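Local coordinates for lantibiotic dehydratase (Microbispora corallina, PDB 5EHK), which probably dehydrates serine and threonine residues of the NAI-107 precursor peptide, using glutamyl-tRNA to glutamylate their hydroxyls before glutamate is eliminated, at residues A[128-133]-A[746-751]; A[136-141]-A[735-740]; A[830-835]-A[936-941]; A[836-841]-A[891-896]. One frame throughout, in Å; residues are numbered along the deposited sequence.

Interaction 1 of 4, residues A[128-133]-A[746-751]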
# COMPACT_ATOMS: atom_id res chain seq x y z
N ALA A 128 25.88 29.60 19.74
CA ALA A 128 24.59 30.22 19.53
C ALA A 128 24.77 31.62 18.94
O ALA A 128 24.11 31.99 17.97
CB ALA A 128 23.83 30.31 20.84
N LEU A 129 25.70 32.38 19.51
CA LEU A 129 25.95 33.73 19.03
C LEU A 129 26.49 33.72 17.61
O LEU A 129 26.11 34.55 16.78
CB LEU A 129 26.96 34.43 19.92
CG LEU A 129 27.23 35.84 19.41
CD1 LEU A 129 26.17 36.81 19.94
CD2 LEU A 129 28.63 36.29 19.75
N LEU A 130 27.33 32.74 17.33
CA LEU A 130 27.93 32.59 16.01
C LEU A 130 26.87 32.33 14.96
O LEU A 130 26.97 32.82 13.84
CB LEU A 130 28.96 31.46 16.01
CG LEU A 130 29.73 31.19 14.71
CD1 LEU A 130 30.47 32.43 14.26
CD2 LEU A 130 30.68 30.02 14.91
N ARG A 131 25.86 31.54 15.32
CA ARG A 131 24.74 31.26 14.43
C ARG A 131 24.03 32.55 14.09
O ARG A 131 23.64 32.77 12.94
CB ARG A 131 23.78 30.28 15.06
CG ARG A 131 24.35 28.90 15.24
CD ARG A 131 23.39 28.01 15.99
NE ARG A 131 24.06 26.78 16.38
CZ ARG A 131 24.24 25.74 15.57
NH1 ARG A 131 23.79 25.80 14.31
NH2 ARG A 131 24.87 24.66 16.00
N TYR A 132 23.81 33.39 15.10
CA TYR A 132 23.14 34.67 14.92
C TYR A 132 23.98 35.71 14.14
O TYR A 132 23.42 36.56 13.44
CB TYR A 132 22.73 35.25 16.28
CG TYR A 132 21.54 34.55 16.93
CD1 TYR A 132 20.37 34.31 16.22
CD2 TYR A 132 21.61 34.10 18.25
CE1 TYR A 132 19.29 33.67 16.81
CE2 TYR A 132 20.54 33.46 18.84
CZ TYR A 132 19.39 33.25 18.12
OH TYR A 132 18.33 32.61 18.72
N ASP A 133 25.30 35.63 14.25
CA ASP A 133 26.18 36.56 13.55
C ASP A 133 26.11 36.22 12.06
O ASP A 133 25.68 37.03 11.25
CB ASP A 133 27.62 36.39 14.07
CG ASP A 133 28.59 37.50 13.60
OD1 ASP A 133 28.44 38.04 12.48
OD2 ASP A 133 29.52 37.81 14.37
N ARG A 746 34.21 25.67 11.13
CA ARG A 746 34.48 24.23 11.07
C ARG A 746 33.95 23.46 12.29
O ARG A 746 33.68 22.27 12.20
CB ARG A 746 35.97 23.96 10.87
CG ARG A 746 36.39 23.85 9.42
CD ARG A 746 37.87 23.55 9.31
NE ARG A 746 38.65 24.60 9.95
CZ ARG A 746 39.97 24.56 10.10
NH1 ARG A 746 40.65 23.51 9.67
NH2 ARG A 746 40.60 25.57 10.69
N VAL A 747 33.82 24.14 13.43
CA VAL A 747 33.28 23.49 14.62
C VAL A 747 31.78 23.68 14.64
O VAL A 747 31.06 22.88 15.21
CB VAL A 747 33.89 24.02 15.94
CG1 VAL A 747 35.39 24.24 15.79
CG2 VAL A 747 33.19 25.29 16.40
N LEU A 748 31.31 24.75 14.02
CA LEU A 748 29.89 25.01 13.93
C LEU A 748 29.23 23.94 13.07
O LEU A 748 28.10 23.51 13.35
CB LEU A 748 29.64 26.40 13.36
CG LEU A 748 28.18 26.85 13.43
CD1 LEU A 748 27.75 27.09 14.87
CD2 LEU A 748 27.99 28.10 12.60
N LEU A 749 29.94 23.51 12.03
CA LEU A 749 29.46 22.46 11.14
C LEU A 749 29.39 21.14 11.88
O LEU A 749 28.54 20.30 11.59
CB LEU A 749 30.35 22.33 9.90
CG LEU A 749 30.03 21.15 8.96
CD1 LEU A 749 28.80 21.44 8.15
CD2 LEU A 749 31.20 20.80 8.04
N ARG A 750 30.29 20.95 12.84
CA ARG A 750 30.30 19.69 13.57
C ARG A 750 29.10 19.63 14.50
O ARG A 750 28.40 18.62 14.56
CB ARG A 750 31.60 19.51 14.35
CG ARG A 750 31.74 18.16 15.06
CD ARG A 750 33.10 18.10 15.75
NE ARG A 750 33.35 16.86 16.47
CZ ARG A 750 34.51 16.56 17.03
NH1 ARG A 750 35.51 17.43 16.96
NH2 ARG A 750 34.68 15.41 17.67
N ASP A 751 28.86 20.71 15.23
CA ASP A 751 27.75 20.79 16.16
C ASP A 751 26.43 20.67 15.40
O ASP A 751 25.50 19.98 15.84
CB ASP A 751 27.78 22.12 16.90
CG ASP A 751 26.83 22.15 18.09
OD1 ASP A 751 26.60 21.09 18.71
OD2 ASP A 751 26.31 23.24 18.41
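L748 wedges its two methyls between the side chains of L130 and R131, and the three together make up most of a helix-helix crossing in the N-terminal dehydratase region. The short axes of 128-133 and 746-751 pass 11.0 Å apart at a signed angle of -108°, so contact is confined to one point of crossing, where L130 and L748 have the nearest CA atoms, 8.1 Å apart. The two branches of L748 do different work. CD2 meets L130 CD2 at 4.0 Å, a purely apolar touch between two buried leucines; both hold CG anti to the backbone N (chi1 -178° in L130, -171° in L748), which aims their branches into the interface. CD1 instead sits over one face of the R131 guanidinium, 3.8 Å from CZ, and also touches R131 CG. The extended R131 chain passes obliquely over the leucine, and its charged end carries on to the carboxylates of the partner helix: NH1 forms a salt bridge with E752, the residue following the segment. The remaining salt bridge lies at the guanidinium edge, where R131 NH2 reaches D751 OD2 at 3.1 Å, the oxygen in the guanidinium plane but approached from above the carboxylate plane.

Interaction 2 of 4, residues A[136-141]-A[735-740]; sequences MRTRPT and RLLLDL
The guanidinium of R139 has the backbone N of R735 over the centre of one face, 3.7 Å above its plane, while the R735 guanidinium receives R139 NH1 at its edge. This places the end of helix 119-138 and the loop after it against strand 735-739, which pairs with strand 726-730 in an antiparallel hairpin. The guanidinium planes lie 25° apart, and R139 NH1 is 3.2 Å from R735 NH1. Both atoms are donors, so the approach is one of like charges and not a bond. Each arginine has other polar neighbours: R735 NH2 donates to P526 O, and R139 NH1 makes a weak bond to T141 OG1 at 2.8 Å. T141 OG1 also comes within 3.5 Å of R735 NH1, obliquely to that guanidinium. R139 reaches this position because its chain bends at chi2 and chi3, laying CD 3.6 Å from R735 CB, whereas the R735 chain runs extended from CG to NE. Further along the strand, L737 CB and CG pack on the side chain of T138, whose hydroxyl also hydrogen-bonds to I134 O in the preceding helical turn. A water links the T138 hydroxyl to the strand backbone: it donates to T138 OG1 at 3.3 Å and to R735 O at 3.0 Å, and accepts from L737 N at 2.8 Å.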
# COMPACT_ATOMS: atom_id res chain seq x y z
N MET A 136 22.93 37.16 10.45
CA MET A 136 22.73 38.60 10.25
C MET A 136 23.45 39.10 9.01
O MET A 136 23.08 40.13 8.42
CB MET A 136 23.21 39.38 11.46
CG MET A 136 22.74 40.81 11.46
SD MET A 136 22.93 41.63 13.05
CE MET A 136 21.61 42.84 12.93
N ARG A 137 24.46 38.35 8.60
CA ARG A 137 25.30 38.79 7.53
C ARG A 137 25.12 37.96 6.25
O ARG A 137 25.59 38.33 5.18
CB ARG A 137 26.75 38.92 8.03
CG ARG A 137 26.88 40.07 9.09
CD ARG A 137 28.15 40.05 9.97
NE ARG A 137 29.37 40.12 9.15
CZ ARG A 137 29.98 41.23 8.72
NH1 ARG A 137 29.51 42.44 9.02
NH2 ARG A 137 31.08 41.11 7.98
N THR A 138 24.38 36.85 6.35
CA THR A 138 24.21 35.97 5.20
C THR A 138 22.82 35.41 4.93
O THR A 138 22.55 35.05 3.79
CB THR A 138 25.18 34.77 5.23
OG1 THR A 138 25.05 34.09 6.49
CG2 THR A 138 26.62 35.24 5.04
N ARG A 139 21.96 35.30 5.94
CA ARG A 139 20.63 34.67 5.73
C ARG A 139 19.49 35.58 5.33
O ARG A 139 18.93 36.29 6.16
CB ARG A 139 20.16 33.87 6.96
CG ARG A 139 18.80 33.20 6.74
CD ARG A 139 18.88 31.72 6.59
NE ARG A 139 18.36 31.05 7.77
CZ ARG A 139 17.23 30.35 7.79
NH1 ARG A 139 16.50 30.20 6.69
NH2 ARG A 139 16.84 29.77 8.92
N PRO A 140 19.08 35.47 4.06
CA PRO A 140 18.04 36.35 3.52
C PRO A 140 16.66 36.15 4.14
O PRO A 140 15.83 37.05 4.03
CB PRO A 140 18.00 35.99 2.03
CG PRO A 140 18.57 34.60 1.97
CD PRO A 140 19.56 34.49 3.08
N THR A 141 16.43 35.03 4.83
CA THR A 141 15.09 34.72 5.33
C THR A 141 14.65 35.78 6.35
O THR A 141 15.31 35.97 7.37
CB THR A 141 15.05 33.32 5.98
OG1 THR A 141 15.70 32.38 5.14
CG2 THR A 141 13.62 32.89 6.24
N ARG A 735 19.36 27.49 6.55
CA ARG A 735 20.31 27.76 5.50
C ARG A 735 21.50 28.26 6.29
O ARG A 735 21.35 29.13 7.15
CB ARG A 735 19.76 28.86 4.60
CG ARG A 735 18.55 28.46 3.77
CD ARG A 735 17.92 29.69 3.12
NE ARG A 735 16.80 29.34 2.24
CZ ARG A 735 15.56 29.06 2.66
NH1 ARG A 735 15.27 29.08 3.96
NH2 ARG A 735 14.62 28.76 1.79
N LEU A 736 22.68 27.72 6.03
CA LEU A 736 23.85 28.12 6.81
C LEU A 736 25.11 28.31 5.96
O LEU A 736 25.74 27.35 5.53
CB LEU A 736 24.08 27.14 7.95
CG LEU A 736 24.67 27.75 9.22
CD1 LEU A 736 23.94 29.04 9.56
CD2 LEU A 736 24.61 26.76 10.38
N LEU A 737 25.45 29.58 5.71
CA LEU A 737 26.62 29.94 4.92
C LEU A 737 27.86 29.75 5.76
O LEU A 737 28.08 30.48 6.73
CB LEU A 737 26.55 31.42 4.51
CG LEU A 737 27.09 31.86 3.15
CD1 LEU A 737 28.19 30.93 2.67
CD2 LEU A 737 25.98 31.93 2.12
N LEU A 738 28.67 28.78 5.39
CA LEU A 738 29.85 28.45 6.19
C LEU A 738 31.11 28.57 5.34
O LEU A 738 31.15 28.10 4.20
CB LEU A 738 29.77 27.05 6.80
CG LEU A 738 28.64 26.66 7.75
CD1 LEU A 738 28.76 25.18 8.05
CD2 LEU A 738 28.64 27.49 9.04
N ASP A 739 32.12 29.23 5.90
CA ASP A 739 33.45 29.18 5.33
C ASP A 739 34.26 28.06 6.00
O ASP A 739 34.61 28.17 7.18
CB ASP A 739 34.12 30.55 5.51
CG ASP A 739 35.32 30.73 4.61
OD1 ASP A 739 36.17 29.80 4.53
OD2 ASP A 739 35.41 31.78 3.93
N LEU A 740 34.60 27.02 5.23
CA LEU A 740 35.24 25.84 5.82
C LEU A 740 36.74 26.00 6.04
O LEU A 740 37.41 25.06 6.49
CB LEU A 740 34.97 24.57 5.01
CG LEU A 740 33.52 24.09 4.97
CD1 LEU A 740 33.41 22.66 4.44
CD2 LEU A 740 32.86 24.24 6.33
O HOH W 1 23.45 31.24 6.70

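Interaction 3 of 4, residues A[830-835]-A[936-941]; sequences NQDDFL and SLLRLT
D832 OD1 is gripped by R858 NH2 in a salt bridge, with R828 NH2 at longer and weaker range, while the same carboxylate meets L938 on the facing helix. The contact joins helices 828-837 and 920-942 of the C-terminal dehydratase region, beside the antiparallel sheet that contains strands 853-861 and 864-872. D832 and L938 are the residues in register, their CA atoms 6.8 Å apart. L938 bridges one helical turn with its two methyls. CD2 lies 3.9 Å from D832 CG and about as far from both carboxylate oxygens, so an apolar branch lies against the carboxylate that R858 pairs with. The other branch turns to L835, three residues on from D832 and therefore on the same helix face. L835 in turn packs on F856 and L867, and L938 on R858, so the contact lies where the two helices meet the sheet. Each leucine sets CG beside its backbone N (chi1 -71° in L835, -74° in L938), which brings the two CD1 methyls together. The side chains cross obliquely and meet through their ends, L835 CD1 to L938 CD1 at 3.7 Å, with L835 CB following at 4.0 Å from that L938 methyl.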
# COMPACT_ATOMS: atom_id res chain seq x y z
N ASN A 830 -17.09 -19.76 -5.41
CA ASN A 830 -18.19 -20.60 -4.95
C ASN A 830 -19.59 -20.08 -5.30
O ASN A 830 -20.58 -20.79 -5.11
CB ASN A 830 -18.12 -20.74 -3.43
CG ASN A 830 -16.86 -21.47 -2.96
OD1 ASN A 830 -15.93 -21.69 -3.75
ND2 ASN A 830 -16.84 -21.83 -1.68
N GLN A 831 -19.67 -18.86 -5.83
CA GLN A 831 -20.94 -18.14 -5.91
C GLN A 831 -21.94 -18.74 -6.90
O GLN A 831 -23.13 -18.87 -6.61
CB GLN A 831 -20.70 -16.65 -6.18
CG GLN A 831 -20.16 -15.87 -4.99
CD GLN A 831 -19.77 -14.42 -5.30
OE1 GLN A 831 -19.96 -13.94 -6.41
NE2 GLN A 831 -19.21 -13.73 -4.33
N ASP A 832 -21.46 -19.08 -8.09
CA ASP A 832 -22.34 -19.73 -9.07
C ASP A 832 -23.05 -20.98 -8.56
O ASP A 832 -24.25 -21.10 -8.75
CB ASP A 832 -21.57 -20.03 -10.34
CG ASP A 832 -21.20 -18.78 -11.03
OD1 ASP A 832 -21.64 -17.76 -10.51
OD2 ASP A 832 -20.51 -18.79 -12.06
N ASP A 833 -22.33 -21.87 -7.87
CA ASP A 833 -22.98 -23.04 -7.24
C ASP A 833 -23.98 -22.64 -6.17
O ASP A 833 -25.07 -23.21 -6.09
CB ASP A 833 -21.97 -24.03 -6.63
CG ASP A 833 -21.41 -25.00 -7.66
OD1 ASP A 833 -22.06 -25.18 -8.72
OD2 ASP A 833 -20.30 -25.56 -7.42
N PHE A 834 -23.60 -21.66 -5.34
CA PHE A 834 -24.48 -21.19 -4.28
C PHE A 834 -25.79 -20.63 -4.90
O PHE A 834 -26.89 -20.88 -4.40
CB PHE A 834 -23.76 -20.15 -3.41
CG PHE A 834 -24.50 -19.83 -2.13
CD1 PHE A 834 -24.29 -20.59 -1.00
CD2 PHE A 834 -25.42 -18.79 -2.09
CE1 PHE A 834 -24.96 -20.33 0.14
CE2 PHE A 834 -26.10 -18.53 -0.94
CZ PHE A 834 -25.87 -19.30 0.19
N LEU A 835 -25.63 -19.87 -5.99
CA LEU A 835 -26.74 -19.34 -6.76
C LEU A 835 -27.63 -20.41 -7.39
O LEU A 835 -28.86 -20.26 -7.44
CB LEU A 835 -26.23 -18.39 -7.84
CG LEU A 835 -25.67 -17.05 -7.36
CD1 LEU A 835 -24.91 -16.34 -8.46
CD2 LEU A 835 -26.80 -16.16 -6.79
N SER A 936 -31.63 -19.15 -13.51
CA SER A 936 -32.04 -20.09 -14.56
C SER A 936 -30.91 -20.42 -15.52
O SER A 936 -30.65 -21.60 -15.82
CB SER A 936 -33.17 -19.49 -15.39
OG SER A 936 -34.43 -19.87 -14.89
N LEU A 937 -30.24 -19.36 -15.99
CA LEU A 937 -29.15 -19.47 -16.94
C LEU A 937 -27.94 -20.20 -16.33
O LEU A 937 -27.34 -21.08 -16.95
CB LEU A 937 -28.77 -18.08 -17.42
CG LEU A 937 -29.81 -17.35 -18.28
CD1 LEU A 937 -29.31 -15.98 -18.71
CD2 LEU A 937 -30.19 -18.16 -19.51
N LEU A 938 -27.61 -19.85 -15.09
CA LEU A 938 -26.50 -20.51 -14.42
C LEU A 938 -26.77 -21.99 -14.26
O LEU A 938 -25.86 -22.80 -14.36
CB LEU A 938 -26.23 -19.86 -13.06
CG LEU A 938 -25.56 -18.49 -13.13
CD1 LEU A 938 -25.65 -17.76 -11.79
CD2 LEU A 938 -24.10 -18.63 -13.58
N ARG A 939 -28.03 -22.34 -14.00
CA ARG A 939 -28.43 -23.73 -13.83
C ARG A 939 -28.34 -24.52 -15.15
O ARG A 939 -27.97 -25.69 -15.14
CB ARG A 939 -29.82 -23.85 -13.22
CG ARG A 939 -29.89 -23.48 -11.76
CD ARG A 939 -31.33 -23.45 -11.26
NE ARG A 939 -31.89 -24.79 -11.29
CZ ARG A 939 -31.86 -25.63 -10.26
NH1 ARG A 939 -31.34 -25.23 -9.11
NH2 ARG A 939 -32.38 -26.85 -10.39
N LEU A 940 -28.66 -23.87 -16.27
CA LEU A 940 -28.46 -24.52 -17.57
C LEU A 940 -26.97 -24.75 -17.74
O LEU A 940 -26.52 -25.83 -18.14
CB LEU A 940 -28.98 -23.66 -18.73
CG LEU A 940 -30.49 -23.42 -18.81
CD1 LEU A 940 -30.84 -22.55 -20.02
CD2 LEU A 940 -31.26 -24.74 -18.84
N THR A 941 -26.20 -23.72 -17.42
CA THR A 941 -24.75 -23.70 -17.64
C THR A 941 -23.96 -24.80 -16.87
O THR A 941 -22.88 -25.21 -17.31
CB THR A 941 -24.25 -22.26 -17.41
OG1 THR A 941 -24.02 -21.65 -18.68
CG2 THR A 941 -23.02 -22.20 -16.54

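Interaction 4 of 4, residues A[836-841]-A[891-896]; sequences RDQVPV and VEWQRQ
A CH-pi contact, Q838 over the indole of W893, joins the junction between helices 828-837 and 839-848 to the last turns of helix 875-895. Q838 CG stands 3.4 Å from the centroid of the six-membered ring and only 16° off its normal, which puts it squarely over one face; its nearest ring atom is W893 CE2, 3.3 Å from CG. The bend at chi2 (73°) turns the amide away from the line of approach, and the amide and ring planes are 75° apart. The glutamine therefore presents its aliphatic carbons, not a flat amide, to the indole: CB covers the far end of the ring, 3.7 Å from W893 CH2 and equally close to CZ3. V841, one residue beyond P840, takes another direction and meets the edge, its CB near the indole plane and 3.8 Å from W893 CH2. A weak backbone bond from V841 N to Q838 O, 3.0 Å long, ties together the residues on the face and at the edge. No hydrogen bond crosses between the segments; carbon contacts make up most of it, with Q838 O also lying near W893 CH2. W893 also meets F834 of helix 828-837, the ring planes almost perpendicular, and touches L898 and L899 in the loop leading to strand 902-905. Both segments reach the second subunit: Q894 OE1 of helix 875-895 bonds Q906 NE2 there, and D837 of helix 828-837 packs on its R208.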
# COMPACT_ATOMS: atom_id res chain seq x y z
N ARG A 836 -27.02 -21.47 -7.90
CA ARG A 836 -27.78 -22.56 -8.51
C ARG A 836 -28.61 -23.34 -7.48
O ARG A 836 -29.78 -23.62 -7.70
CB ARG A 836 -26.85 -23.50 -9.30
CG ARG A 836 -26.33 -22.88 -10.61
CD ARG A 836 -25.58 -23.86 -11.49
NE ARG A 836 -24.16 -23.92 -11.14
CZ ARG A 836 -23.18 -23.38 -11.85
NH1 ARG A 836 -23.43 -22.75 -12.99
NH2 ARG A 836 -21.92 -23.50 -11.43
N ASP A 837 -27.99 -23.63 -6.34
CA ASP A 837 -28.52 -24.55 -5.36
C ASP A 837 -29.13 -23.95 -4.10
O ASP A 837 -30.13 -24.46 -3.60
CB ASP A 837 -27.41 -25.51 -4.93
CG ASP A 837 -26.82 -26.29 -6.09
OD1 ASP A 837 -27.51 -26.53 -7.10
OD2 ASP A 837 -25.66 -26.69 -5.96
N GLN A 838 -28.53 -22.90 -3.55
CA GLN A 838 -28.92 -22.39 -2.23
C GLN A 838 -29.86 -21.17 -2.25
O GLN A 838 -30.77 -21.09 -1.44
CB GLN A 838 -27.69 -22.07 -1.35
CG GLN A 838 -27.09 -23.27 -0.62
CD GLN A 838 -26.33 -24.23 -1.54
OE1 GLN A 838 -25.50 -23.81 -2.35
NE2 GLN A 838 -26.63 -25.51 -1.42
N VAL A 839 -29.59 -20.22 -3.14
CA VAL A 839 -30.44 -19.03 -3.27
C VAL A 839 -31.93 -19.39 -3.60
O VAL A 839 -32.86 -18.80 -3.04
CB VAL A 839 -29.80 -17.96 -4.21
CG1 VAL A 839 -30.75 -16.77 -4.43
CG2 VAL A 839 -28.50 -17.45 -3.59
N PRO A 840 -32.15 -20.40 -4.49
CA PRO A 840 -33.53 -20.86 -4.70
C PRO A 840 -34.22 -21.23 -3.41
O PRO A 840 -35.40 -20.91 -3.26
CB PRO A 840 -33.34 -22.10 -5.56
CG PRO A 840 -32.15 -21.77 -6.37
CD PRO A 840 -31.23 -21.03 -5.45
N VAL A 841 -33.50 -21.86 -2.48
CA VAL A 841 -34.12 -22.19 -1.20
C VAL A 841 -34.54 -20.92 -0.46
O VAL A 841 -35.59 -20.87 0.15
CB VAL A 841 -33.22 -23.07 -0.35
CG1 VAL A 841 -33.81 -23.26 1.03
CG2 VAL A 841 -33.02 -24.40 -1.02
N VAL A 891 -27.06 -21.03 8.83
CA VAL A 891 -26.13 -21.68 9.73
C VAL A 891 -25.81 -23.11 9.23
O VAL A 891 -24.65 -23.48 9.21
CB VAL A 891 -26.67 -21.74 11.17
CG1 VAL A 891 -25.91 -22.78 11.99
CG2 VAL A 891 -26.64 -20.36 11.80
N GLU A 892 -26.79 -23.88 8.78
CA GLU A 892 -26.51 -25.18 8.16
C GLU A 892 -25.48 -25.00 7.05
O GLU A 892 -24.47 -25.72 7.01
CB GLU A 892 -27.75 -25.86 7.55
CG GLU A 892 -29.00 -26.16 8.44
CD GLU A 892 -30.25 -26.50 7.58
OE1 GLU A 892 -30.10 -26.79 6.38
OE2 GLU A 892 -31.39 -26.35 8.07
N TRP A 893 -25.74 -24.06 6.15
CA TRP A 893 -24.87 -23.89 4.98
C TRP A 893 -23.43 -23.52 5.37
O TRP A 893 -22.49 -23.94 4.70
CB TRP A 893 -25.46 -22.87 4.00
CG TRP A 893 -26.70 -23.38 3.34
CD1 TRP A 893 -27.07 -24.68 3.25
CD2 TRP A 893 -27.74 -22.62 2.73
NE1 TRP A 893 -28.28 -24.79 2.61
CE2 TRP A 893 -28.71 -23.54 2.27
CE3 TRP A 893 -27.95 -21.25 2.52
CZ2 TRP A 893 -29.89 -23.14 1.62
CZ3 TRP A 893 -29.10 -20.85 1.87
CH2 TRP A 893 -30.06 -21.80 1.43
N GLN A 894 -23.27 -22.78 6.46
CA GLN A 894 -21.95 -22.49 6.98
C GLN A 894 -21.22 -23.77 7.47
O GLN A 894 -20.07 -24.04 7.06
CB GLN A 894 -22.06 -21.45 8.11
CG GLN A 894 -20.76 -20.95 8.65
CD GLN A 894 -20.93 -19.73 9.55
OE1 GLN A 894 -21.92 -18.99 9.46
NE2 GLN A 894 -19.97 -19.51 10.44
N ARG A 895 -21.89 -24.60 8.27
CA ARG A 895 -21.31 -25.86 8.71
C ARG A 895 -20.87 -26.74 7.54
O ARG A 895 -19.83 -27.40 7.61
CB ARG A 895 -22.28 -26.62 9.61
CG ARG A 895 -22.65 -25.88 10.89
CD ARG A 895 -23.67 -26.67 11.66
NE ARG A 895 -23.26 -28.07 11.77
CZ ARG A 895 -23.89 -28.99 12.50
NH1 ARG A 895 -24.96 -28.66 13.21
NH2 ARG A 895 -23.44 -30.23 12.53
N GLN A 896 -21.66 -26.76 6.47
CA GLN A 896 -21.30 -27.48 5.25
C GLN A 896 -20.25 -26.74 4.41
O GLN A 896 -19.90 -27.16 3.31
CB GLN A 896 -22.57 -27.77 4.44
CG GLN A 896 -23.63 -28.44 5.30
CD GLN A 896 -25.03 -28.59 4.67
OE1 GLN A 896 -25.25 -28.34 3.49
NE2 GLN A 896 -25.98 -29.01 5.51

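How the interactions relate
The four contacts form two clusters far apart in one chain. Interactions 1 and 2 have centres 10 Å apart, share helix 119-138, and use strand 735-739 and helix 743-755, which follow each other in sequence; interaction 2 is nested inside the loop that interaction 1 closes. L738 packs on L748 and L749, joining them. Interactions 3 and 4, 13 Å apart, share helix 828-837, with 4 nested inside 3, and R836 NH1 probably bonds L938 O between them. Roughly 75 Å separates the centres of the clusters. Each belongs to a different family region, N- or C-terminal, consistent with separate glutamylation and elimination domains, and the C-terminal cluster touches the second subunit.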